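Putative aldo/keto reductase (PDB 4R9O) probably works as an NADP-dependent oxidoreductase of the aldo/keto reductase family, built on a TIM barrel. Local coordinates at residues R35-V38 and S39-E42; H76-K80 and L81-T85; S161-T164 and P165-T169; L233-I236 and A237-N241; R285-W288 and F289-R292. One frame throughout, in Å; residues are numbered along the deposited sequence.

Interaction 1: residues R35-V38 and S39-E42; sequences RQLV and SFIE
Four backbone hydrogen bonds of the i to i+4 kind join residues 35-38 to residues 39-42: Ser39 N to Arg35 O, Phe40 N to Gln36 O, Ile41 N to Leu37 O and Glu42 N to Val38 O. The last two are the straighter, each with an angle of 170° at the hydrogen. One side chain enters this backbone pattern. Ser39 OG, turned beside its own backbone N (chi1 -54°), also donates to Arg35 O at 3.2 Å, and it reaches that oxygen from the opposite face of the carbonyl plane to Ser39 N. Two donors from one residue thus grip a single acceptor, a familiar way for serine to fold its hydroxyl back onto a helix.

The apolar contacts lie on another side. Leu37 and Ile41 meet at an angle, CG of Leu37 lying 4.0 Å from CD1 of Ile41, while Leu37 CD1 comes within 4.4 Å of CD2 on the Phe40 ring. At the more open flank, the extended Glu42 runs alongside Val38, both pointing the same way, and its OE2 stands 3.9 Å from Val38 CG1.

Helix 34-46 is one of the helices outside the barrel strands. Its apolar side meets helix 63-73, with Leu37 on Ala70 and Ile41 on Phe67; Val38, at the margin, also touches Ala70. Phe40 packs edge-to-face with Trp30, and its side chain comes within about 4 Å (nearest atoms) of Gly267, a probable NADP-binding residue.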
# COMPACT_ATOMS: atom_id res chain seq x y z
N ARG C 35 -23.65 -27.88 34.12
CA ARG C 35 -25.11 -27.83 34.19
C ARG C 35 -25.68 -26.54 33.61
O ARG C 35 -26.71 -26.55 32.93
CB ARG C 35 -25.57 -28.03 35.64
CG ARG C 35 -25.98 -29.47 35.95
CD ARG C 35 -25.89 -29.78 37.45
NE ARG C 35 -24.52 -30.18 37.76
CZ ARG C 35 -24.09 -31.44 37.76
NH1 ARG C 35 -24.92 -32.44 37.53
NH2 ARG C 35 -22.81 -31.68 38.03
N GLN C 36 -25.01 -25.42 33.86
CA GLN C 36 -25.42 -24.16 33.26
C GLN C 36 -25.26 -24.17 31.73
O GLN C 36 -26.06 -23.57 31.01
CB GLN C 36 -24.63 -23.00 33.86
CG GLN C 36 -25.21 -22.49 35.17
CD GLN C 36 -24.33 -21.44 35.80
OE1 GLN C 36 -23.10 -21.58 35.82
NE2 GLN C 36 -24.94 -20.37 36.31
N LEU C 37 -24.24 -24.87 31.25
CA LEU C 37 -24.03 -25.01 29.81
C LEU C 37 -25.15 -25.85 29.18
O LEU C 37 -25.62 -25.54 28.08
CB LEU C 37 -22.67 -25.63 29.54
CG LEU C 37 -22.25 -25.77 28.08
CD1 LEU C 37 -22.42 -24.44 27.36
CD2 LEU C 37 -20.80 -26.26 28.03
N VAL C 38 -25.57 -26.90 29.88
CA VAL C 38 -26.71 -27.70 29.43
C VAL C 38 -27.93 -26.82 29.19
O VAL C 38 -28.58 -26.91 28.15
CB VAL C 38 -27.07 -28.80 30.46
CG1 VAL C 38 -28.44 -29.39 30.15
CG2 VAL C 38 -25.99 -29.89 30.48
N SER C 39 -28.24 -25.98 30.17
CA SER C 39 -29.40 -25.09 30.10
C SER C 39 -29.29 -24.10 28.94
O SER C 39 -30.27 -23.84 28.24
CB SER C 39 -29.57 -24.34 31.42
OG SER C 39 -29.62 -25.25 32.49
N PHE C 40 -28.09 -23.54 28.75
CA PHE C 40 -27.83 -22.59 27.67
C PHE C 40 -28.01 -23.23 26.29
O PHE C 40 -28.61 -22.64 25.39
CB PHE C 40 -26.42 -22.00 27.79
CG PHE C 40 -26.06 -21.04 26.69
CD1 PHE C 40 -26.61 -19.77 26.66
CD2 PHE C 40 -25.19 -21.42 25.68
CE1 PHE C 40 -26.30 -18.89 25.64
CE2 PHE C 40 -24.87 -20.54 24.65
CZ PHE C 40 -25.42 -19.28 24.63
N ILE C 41 -27.48 -24.44 26.13
CA ILE C 41 -27.66 -25.21 24.91
C ILE C 41 -29.15 -25.46 24.65
O ILE C 41 -29.65 -25.19 23.57
CB ILE C 41 -26.91 -26.56 24.97
CG1 ILE C 41 -25.40 -26.33 25.01
CG2 ILE C 41 -27.30 -27.45 23.79
CD1 ILE C 41 -24.59 -27.58 25.33
N GLU C 42 -29.85 -25.96 25.67
CA GLU C 42 -31.28 -26.20 25.57
C GLU C 42 -32.04 -24.94 25.19
O GLU C 42 -33.04 -25.00 24.48
CB GLU C 42 -31.84 -26.77 26.89
CG GLU C 42 -31.42 -28.19 27.15
CD GLU C 42 -31.97 -28.72 28.45
OE1 GLU C 42 -32.40 -27.90 29.29
OE2 GLU C 42 -31.97 -29.96 28.64

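Interaction 2: residues H76-K80 and L81-T85; sequences HLREK and LQIVT
Arg78 reaches forward along the chain and meets it twice, at Leu81 just before the strand and at Ile83 within it. Its NH1 donates to Leu81 O at 3.1 Å; the oxygen lies near the guanidinium plane, but the nitrogen sits well above the plane of the carbonyl, and the bond is bent, 145° at the hydrogen. Over one face of the same guanidinium comes CD1 of Ile83, 3.4 Å from Arg78 NE, so a methyl group lies on the flat cation toward its NE side. Bends at chi2 (58°) and chi3 (-98°) carry the group round to this place. NE is buried here without a polar partner.

The backbone beneath is a turn: Leu81 N donates to Arg78 O at 3.2 Å, and Lys80 N to Leu77 O at 2.8 Å. Leu81 CG rests 3.4 Å from Leu77 O. At the outer end Lys80 NZ returns to His76 O, a bond of 2.9 Å. In a TIM barrel each helix must be led back to the next parallel strand, and residues 76-81 are the last part of that link from helix 63-73 to strand 82-90.

Further out, Asp126 positions the arginine: its OD2 forms a salt bridge with Arg78 NH1 and also accepts from Ile83 N. Thr122 bonds NH2, and Tyr124 adds a cation-pi contact. Leu81 and Ile83 lean on Leu71 of helix 63-73 and on Val52 of strand 51-53.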
# COMPACT_ATOMS: atom_id res chain seq x y z
N HIS C 76 -29.14 -36.79 25.13
CA HIS C 76 -30.20 -36.66 24.13
C HIS C 76 -29.98 -35.43 23.24
O HIS C 76 -30.53 -35.35 22.14
CB HIS C 76 -31.57 -36.58 24.82
CG HIS C 76 -31.72 -35.38 25.71
ND1 HIS C 76 -31.13 -35.30 26.95
CD2 HIS C 76 -32.40 -34.22 25.54
CE1 HIS C 76 -31.43 -34.14 27.50
NE2 HIS C 76 -32.21 -33.47 26.67
N LEU C 77 -29.18 -34.48 23.72
CA LEU C 77 -28.94 -33.24 23.00
C LEU C 77 -28.14 -33.45 21.71
O LEU C 77 -28.33 -32.74 20.73
CB LEU C 77 -28.20 -32.23 23.87
CG LEU C 77 -28.86 -31.72 25.15
CD1 LEU C 77 -28.09 -30.52 25.67
CD2 LEU C 77 -30.32 -31.39 24.92
N ARG C 78 -27.24 -34.43 21.75
CA ARG C 78 -26.31 -34.71 20.66
C ARG C 78 -26.98 -34.81 19.29
O ARG C 78 -26.55 -34.17 18.33
CB ARG C 78 -25.56 -36.02 20.95
CG ARG C 78 -24.61 -36.47 19.86
CD ARG C 78 -23.57 -35.41 19.58
NE ARG C 78 -23.94 -34.61 18.43
CZ ARG C 78 -23.46 -34.77 17.20
NH1 ARG C 78 -23.87 -33.99 16.22
NH2 ARG C 78 -22.55 -35.71 16.96
N GLU C 79 -28.04 -35.61 19.22
CA GLU C 79 -28.77 -35.84 17.98
C GLU C 79 -29.45 -34.57 17.47
O GLU C 79 -29.78 -34.47 16.30
CB GLU C 79 -29.82 -36.92 18.18
CG GLU C 79 -29.30 -38.20 18.80
CD GLU C 79 -30.41 -38.99 19.47
OE1 GLU C 79 -31.16 -38.39 20.27
OE2 GLU C 79 -30.54 -40.20 19.19
N LYS C 80 -29.65 -33.61 18.37
CA LYS C 80 -30.38 -32.40 18.02
C LYS C 80 -29.46 -31.31 17.49
O LYS C 80 -29.92 -30.27 17.02
CB LYS C 80 -31.15 -31.88 19.24
CG LYS C 80 -32.12 -32.88 19.86
CD LYS C 80 -32.91 -32.24 20.99
CE LYS C 80 -33.90 -33.21 21.64
NZ LYS C 80 -33.23 -34.30 22.40
N LEU C 81 -28.15 -31.55 17.56
CA LEU C 81 -27.16 -30.56 17.16
C LEU C 81 -26.43 -30.95 15.88
O LEU C 81 -26.27 -32.13 15.57
CB LEU C 81 -26.13 -30.35 18.27
CG LEU C 81 -26.60 -29.96 19.67
CD1 LEU C 81 -25.56 -30.37 20.72
CD2 LEU C 81 -26.84 -28.46 19.72
N GLN C 82 -25.98 -29.95 15.14
CA GLN C 82 -24.97 -30.16 14.12
C GLN C 82 -23.68 -29.57 14.67
O GLN C 82 -23.59 -28.37 14.92
CB GLN C 82 -25.34 -29.52 12.78
CG GLN C 82 -26.63 -30.04 12.17
CD GLN C 82 -27.84 -29.39 12.79
OE1 GLN C 82 -28.83 -30.06 13.11
NE2 GLN C 82 -27.75 -28.08 13.00
N ILE C 83 -22.69 -30.42 14.89
CA ILE C 83 -21.44 -29.97 15.47
C ILE C 83 -20.36 -29.78 14.43
O ILE C 83 -20.04 -30.68 13.65
CB ILE C 83 -20.93 -30.94 16.53
CG1 ILE C 83 -22.00 -31.16 17.59
CG2 ILE C 83 -19.64 -30.38 17.14
CD1 ILE C 83 -21.62 -32.15 18.66
N VAL C 84 -19.81 -28.58 14.42
CA VAL C 84 -18.75 -28.21 13.50
C VAL C 84 -17.50 -27.98 14.32
O VAL C 84 -17.54 -27.25 15.31
CB VAL C 84 -19.08 -26.94 12.69
CG1 VAL C 84 -17.92 -26.60 11.73
CG2 VAL C 84 -20.40 -27.08 11.92
N THR C 85 -16.39 -28.59 13.93
CA THR C 85 -15.13 -28.26 14.58
C THR C 85 -14.00 -28.14 13.56
O THR C 85 -14.22 -28.31 12.35
CB THR C 85 -14.77 -29.29 15.67
OG1 THR C 85 -13.67 -28.79 16.44
CG2 THR C 85 -14.42 -30.64 15.07

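Interaction 3: residues S161-T164 and P165-T169; sequences SNFT and PAQFT
Thr164 and Gln167 form the close part of this helix start. Thr164 is the N-cap: its OG1 accepts from Gln167 N at 3.1 Å, with a fairly straight angle of 163°. The hydroxyl can reach over the first turn because chi1 of 65° places it between the backbone N and the carbonyl carbon. Its own carbonyl joins the helix too, Thr164 O taking Phe168 N at 3.0 Å nearly in line with the C=O bond. Pro165, with no N-H to satisfy, fills the first helical position. Gln167 then runs back across Thr164, its CG 3.3 Å from Thr164 OG1.

Phe163 closes the inner side. Its CD1 is 3.5 Å from Gln167 CB, and the edge of the ring meets the backbone at Phe168 N. Packing is looser beyond this: CB of Phe163 and CB of Phe168 stand 4.5 Å apart. Toward the outside, Ala166 CB comes no nearer than 4.2 Å to Thr164 OG1, and the partly exposed Thr169 bonds instead within its own turn, its OG1 and N both donating to Pro165 O. Asp200 and Gln204 of a second subunit pack on this side.

Ser161 and Asn162, probable NADP-binding residues, lie just ahead, where strand 155-161 ends. The turn therefore carries the chain from that barrel strand into helix 165-173, which packs against helix 198-205 through Pro165, Phe168 and Thr169.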
# COMPACT_ATOMS: atom_id res chain seq x y z
N SER C 161 -11.78 -22.76 6.32
CA SER C 161 -11.96 -21.47 6.95
C SER C 161 -10.83 -20.53 6.53
O SER C 161 -9.66 -20.93 6.54
CB SER C 161 -12.01 -21.62 8.48
OG SER C 161 -12.16 -20.36 9.12
N ASN C 162 -11.21 -19.33 6.10
CA ASN C 162 -10.29 -18.24 5.75
C ASN C 162 -9.42 -18.53 4.53
O ASN C 162 -8.33 -17.98 4.41
CB ASN C 162 -9.40 -17.90 6.94
CG ASN C 162 -10.20 -17.66 8.20
OD1 ASN C 162 -11.06 -16.80 8.24
ND2 ASN C 162 -9.93 -18.46 9.24
N PHE C 163 -9.93 -19.36 3.63
CA PHE C 163 -9.25 -19.69 2.37
C PHE C 163 -9.49 -18.64 1.29
O PHE C 163 -10.58 -18.07 1.18
CB PHE C 163 -9.70 -21.07 1.85
CG PHE C 163 -8.95 -22.24 2.44
CD1 PHE C 163 -8.55 -23.30 1.64
CD2 PHE C 163 -8.65 -22.29 3.80
CE1 PHE C 163 -7.84 -24.39 2.18
CE2 PHE C 163 -7.95 -23.37 4.33
CZ PHE C 163 -7.55 -24.42 3.52
N THR C 164 -8.45 -18.38 0.48
CA THR C 164 -8.61 -17.63 -0.75
C THR C 164 -9.34 -18.53 -1.73
O THR C 164 -9.37 -19.75 -1.53
CB THR C 164 -7.24 -17.19 -1.34
OG1 THR C 164 -6.50 -18.36 -1.74
CG2 THR C 164 -6.42 -16.41 -0.32
N PRO C 165 -9.91 -17.96 -2.81
CA PRO C 165 -10.50 -18.85 -3.82
C PRO C 165 -9.52 -19.85 -4.46
O PRO C 165 -9.96 -20.93 -4.82
CB PRO C 165 -11.05 -17.88 -4.87
CG PRO C 165 -11.33 -16.63 -4.10
CD PRO C 165 -10.24 -16.55 -3.06
N ALA C 166 -8.25 -19.49 -4.63
CA ALA C 166 -7.28 -20.43 -5.21
C ALA C 166 -6.95 -21.56 -4.22
O ALA C 166 -6.79 -22.72 -4.61
CB ALA C 166 -6.00 -19.69 -5.64
N GLN C 167 -6.85 -21.24 -2.94
CA GLN C 167 -6.66 -22.29 -1.93
C GLN C 167 -7.87 -23.23 -1.86
O GLN C 167 -7.72 -24.45 -1.70
CB GLN C 167 -6.38 -21.67 -0.56
CG GLN C 167 -4.97 -21.04 -0.49
CD GLN C 167 -4.89 -19.93 0.53
OE1 GLN C 167 -3.82 -19.37 0.78
NE2 GLN C 167 -6.03 -19.60 1.13
N PHE C 168 -9.06 -22.65 -1.98
CA PHE C 168 -10.30 -23.40 -1.98
C PHE C 168 -10.34 -24.36 -3.17
O PHE C 168 -10.64 -25.55 -3.03
CB PHE C 168 -11.50 -22.45 -1.99
CG PHE C 168 -12.83 -23.13 -1.84
CD1 PHE C 168 -13.45 -23.22 -0.61
CD2 PHE C 168 -13.47 -23.67 -2.95
CE1 PHE C 168 -14.68 -23.85 -0.47
CE2 PHE C 168 -14.70 -24.31 -2.82
CZ PHE C 168 -15.30 -24.39 -1.57
N THR C 169 -10.00 -23.85 -4.36
CA THR C 169 -10.06 -24.67 -5.55
C THR C 169 -9.01 -25.79 -5.53
O THR C 169 -9.27 -26.91 -5.97
CB THR C 169 -9.86 -23.80 -6.79
OG1 THR C 169 -10.96 -22.90 -6.87
CG2 THR C 169 -9.80 -24.65 -8.04

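Interaction 4: residues L233-I236 and A237-N241; sequences LSVI and AQELN
Ile236 and Leu240 lie side by side and point the same way, one turn apart, with Ile236 CG2 3.9 Å from Leu240 CD1. Together they make an apolar strip along one side of the helix. Leu240 leans back over the chain as well, its CG 3.4 Å from Ile236 O.

Glu239 has a different attitude. Extended beyond CG, it slants across both Val235 and Ile236, one carboxylate oxygen to each: OE1 is 4.1 Å from Val235 CG1, and OE2 is 4.1 Å from Ile236 CG1. Its first torsion (chi1 -67°) sets CG beside the backbone N and 3.3 Å from Val235 O, so the carboxylate runs back along the previous turn. These are loose contacts; the stronger hold on Glu239 is its salt bridge to Arg290. Gln238 takes a similar path on the exposed side, CG 3.2 Å from Ser234 O.

The backbone follows the usual i to i+4 course, from Ala237 N to Leu233 O, Gln238 N to Ser234 O and Glu239 N to Val235 O. The bond from Leu240 N to Ile236 O is weak, 134° at the hydrogen. Asn241, with positive phi, then leaves helical geometry in a Schellman motif.

Val235 touches Thr92 of a third subunit. Within the chain, helix 227-240 rests on two others: Leu233 and Ala237 meet Val248 of helix 245-254, while Leu233 and Ile236 meet Ile291 of helix 285-296.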
# COMPACT_ATOMS: atom_id res chain seq x y z
N LEU C 233 -25.61 3.44 13.22
CA LEU C 233 -26.38 2.20 13.27
C LEU C 233 -27.64 2.38 14.14
O LEU C 233 -28.68 1.77 13.87
CB LEU C 233 -25.51 1.05 13.81
CG LEU C 233 -24.56 0.36 12.83
CD1 LEU C 233 -23.40 -0.34 13.56
CD2 LEU C 233 -25.32 -0.65 11.99
N SER C 234 -27.56 3.23 15.15
CA SER C 234 -28.70 3.49 16.04
C SER C 234 -29.78 4.29 15.33
O SER C 234 -30.96 4.14 15.63
CB SER C 234 -28.26 4.23 17.31
OG SER C 234 -27.46 3.40 18.12
N VAL C 235 -29.37 5.14 14.40
CA VAL C 235 -30.31 5.91 13.60
C VAL C 235 -31.10 5.00 12.67
O VAL C 235 -32.32 5.11 12.53
CB VAL C 235 -29.59 6.99 12.76
CG1 VAL C 235 -30.59 7.77 11.91
CG2 VAL C 235 -28.80 7.93 13.66
N ILE C 236 -30.39 4.08 12.02
CA ILE C 236 -31.03 3.13 11.13
C ILE C 236 -31.86 2.11 11.92
O ILE C 236 -32.92 1.67 11.45
CB ILE C 236 -29.98 2.44 10.24
CG1 ILE C 236 -29.49 3.46 9.22
CG2 ILE C 236 -30.55 1.21 9.57
CD1 ILE C 236 -28.37 2.99 8.37
N ALA C 237 -31.41 1.78 13.12
CA ALA C 237 -32.20 0.93 14.01
C ALA C 237 -33.56 1.57 14.28
O ALA C 237 -34.60 0.93 14.10
CB ALA C 237 -31.47 0.68 15.31
N GLN C 238 -33.55 2.84 14.68
CA GLN C 238 -34.79 3.57 14.94
C GLN C 238 -35.70 3.57 13.72
O GLN C 238 -36.91 3.36 13.84
CB GLN C 238 -34.50 5.01 15.37
CG GLN C 238 -33.83 5.13 16.73
CD GLN C 238 -33.51 6.56 17.11
OE1 GLN C 238 -33.34 7.43 16.24
NE2 GLN C 238 -33.42 6.83 18.41
N GLU C 239 -35.12 3.81 12.55
CA GLU C 239 -35.88 3.77 11.30
C GLU C 239 -36.57 2.43 11.09
O GLU C 239 -37.65 2.36 10.51
CB GLU C 239 -34.97 4.06 10.11
CG GLU C 239 -34.42 5.48 10.06
CD GLU C 239 -33.46 5.68 8.90
OE1 GLU C 239 -32.96 6.81 8.75
OE2 GLU C 239 -33.22 4.72 8.14
N LEU C 240 -35.93 1.35 11.55
CA LEU C 240 -36.45 0.00 11.35
C LEU C 240 -37.25 -0.49 12.54
O LEU C 240 -37.79 -1.60 12.51
CB LEU C 240 -35.30 -0.97 11.05
CG LEU C 240 -34.52 -0.77 9.75
CD1 LEU C 240 -33.24 -1.55 9.76
CD2 LEU C 240 -35.37 -1.16 8.54
N ASN C 241 -37.33 0.33 13.59
CA ASN C 241 -37.90 -0.08 14.87
C ASN C 241 -37.21 -1.32 15.41
O ASN C 241 -37.86 -2.19 15.99
CB ASN C 241 -39.40 -0.32 14.75
CG ASN C 241 -40.13 0.88 14.20
OD1 ASN C 241 -39.97 2.00 14.69
ND2 ASN C 241 -40.92 0.66 13.16

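Interaction 5: residues R285-W288 and F289-R292; sequences RQQW and FRIR
The Phe289 ring has Trp288 on one face and the backbone of Arg285 at its edge. The indole comes edge first in a T-shaped pair, planes 76° apart and six-membered ring centres separated by 4.9 Å, with Trp288 CE3 over the middle of the phenyl ring. Neighbours in sequence can meet like this because their first torsions differ: Trp288 CG is anti to its backbone N (chi1 -171°), whereas Phe289 CG lies beside its own. At the phenyl edge, CD2 of Phe289 is 3.1 Å from Arg285 O, the same oxygen that accepts Phe289 N at 2.8 Å.

Arg285 extends alongside Phe289 with the guanidinium turned only 23° from the ring, and its NH1 is 3.9 Å from Phe289 CE2. That group is claimed by another chain: Asp134 and Asp105 of a fourth subunit both form salt bridges with it. Arg292 passes the far end of the indole, CD 3.9 Å from Trp288 CZ3. On another side of the helix, Arg290 NH1 lies 3.5 Å from Gln287 CG and is held by a salt bridge to Glu239 of helix 227-240.

The indole is fixed further by Trp252, whose ring stacks on it and whose carbonyl accepts from Trp288 NE1. Aromatic and basic groups are thus gathered on an alpha-helix with regular i to i+4 backbone bonds. Helix 285-296 is the C-terminal helix of this TIM-barrel chain, serving both packing within it and contact between subunits.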
# COMPACT_ATOMS: atom_id res chain seq x y z
N ARG C 285 -31.85 -1.24 0.34
CA ARG C 285 -30.54 -1.05 -0.27
C ARG C 285 -29.86 0.21 0.26
O ARG C 285 -28.69 0.17 0.63
CB ARG C 285 -30.65 -1.00 -1.80
CG ARG C 285 -30.46 -2.36 -2.45
CD ARG C 285 -30.60 -2.32 -3.95
NE ARG C 285 -30.33 -3.64 -4.54
CZ ARG C 285 -29.13 -4.05 -4.97
NH1 ARG C 285 -28.07 -3.26 -4.88
NH2 ARG C 285 -29.01 -5.27 -5.50
N GLN C 286 -30.59 1.32 0.32
CA GLN C 286 -29.99 2.58 0.75
C GLN C 286 -29.52 2.49 2.20
O GLN C 286 -28.49 3.06 2.56
CB GLN C 286 -30.96 3.74 0.56
CG GLN C 286 -31.21 4.06 -0.90
CD GLN C 286 -32.02 5.34 -1.12
OE1 GLN C 286 -32.93 5.36 -1.93
NE2 GLN C 286 -31.66 6.41 -0.42
N GLN C 287 -30.26 1.75 3.02
CA GLN C 287 -29.85 1.52 4.40
C GLN C 287 -28.59 0.67 4.44
O GLN C 287 -27.68 0.97 5.20
CB GLN C 287 -30.98 0.86 5.21
CG GLN C 287 -32.10 1.82 5.57
CD GLN C 287 -33.32 1.11 6.14
OE1 GLN C 287 -33.55 -0.07 5.89
NE2 GLN C 287 -34.10 1.84 6.94
N TRP C 288 -28.53 -0.36 3.60
CA TRP C 288 -27.35 -1.21 3.54
C TRP C 288 -26.15 -0.38 3.11
O TRP C 288 -25.06 -0.51 3.67
CB TRP C 288 -27.57 -2.38 2.56
CG TRP C 288 -26.46 -3.42 2.61
CD1 TRP C 288 -26.45 -4.56 3.36
CD2 TRP C 288 -25.22 -3.40 1.89
NE1 TRP C 288 -25.28 -5.25 3.15
CE2 TRP C 288 -24.51 -4.57 2.25
CE3 TRP C 288 -24.64 -2.52 0.97
CZ2 TRP C 288 -23.25 -4.87 1.73
CZ3 TRP C 288 -23.40 -2.83 0.44
CH2 TRP C 288 -22.71 -3.99 0.83
N PHE C 289 -26.34 0.49 2.14
CA PHE C 289 -25.22 1.26 1.60
C PHE C 289 -24.81 2.39 2.55
O PHE C 289 -23.62 2.70 2.67
CB PHE C 289 -25.56 1.79 0.21
CG PHE C 289 -25.32 0.78 -0.88
CD1 PHE C 289 -24.03 0.56 -1.35
CD2 PHE C 289 -26.36 0.03 -1.40
CE1 PHE C 289 -23.79 -0.38 -2.34
CE2 PHE C 289 -26.12 -0.91 -2.40
CZ PHE C 289 -24.84 -1.11 -2.86
N ARG C 290 -25.79 2.95 3.25
CA ARG C 290 -25.52 3.94 4.29
C ARG C 290 -24.66 3.34 5.40
O ARG C 290 -23.74 3.98 5.89
CB ARG C 290 -26.82 4.47 4.89
CG ARG C 290 -27.12 5.91 4.55
CD ARG C 290 -28.12 6.48 5.55
NE ARG C 290 -29.40 5.78 5.49
CZ ARG C 290 -30.36 5.88 6.41
NH1 ARG C 290 -31.49 5.20 6.26
NH2 ARG C 290 -30.18 6.65 7.48
N ILE C 291 -25.00 2.12 5.80
CA ILE C 291 -24.18 1.36 6.74
C ILE C 291 -22.76 1.15 6.24
O ILE C 291 -21.80 1.44 6.94
CB ILE C 291 -24.79 -0.01 7.03
CG1 ILE C 291 -26.09 0.18 7.78
CG2 ILE C 291 -23.85 -0.82 7.92
CD1 ILE C 291 -25.85 0.95 9.01
N ARG C 292 -22.64 0.63 5.02
CA ARG C 292 -21.33 0.39 4.42
C ARG C 292 -20.46 1.63 4.50
O ARG C 292 -19.30 1.56 4.93
CB ARG C 292 -21.48 -0.05 2.96
CG ARG C 292 -20.16 -0.13 2.20
CD ARG C 292 -20.38 -0.35 0.71
NE ARG C 292 -19.14 -0.26 -0.06
CZ ARG C 292 -18.42 -1.31 -0.44
NH1 ARG C 292 -18.80 -2.54 -0.12
NH2 ARG C 292 -17.30 -1.13 -1.14

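The five contacts show how one local rule, a side chain meeting its own chain one to five residues away, changes with place. Interactions 1, 4 and 5 lie within helices, interaction 3 starts one, and interaction 2 leads into a barrel strand. Interaction 5 is the buried one; the others are partly buried. Interactions 1 and 2 touch through apolar groups, Ile41 against Leu77 and Leu81. Interactions 4 and 5 join through charge as well, Glu239 OE2 to Arg290 NH1 at 2.6 Å, beside the packing of Ile236 on Ile291. Interaction 3 stands apart from all of these, closest to the probable cofactor site through Ser161 and Asn162.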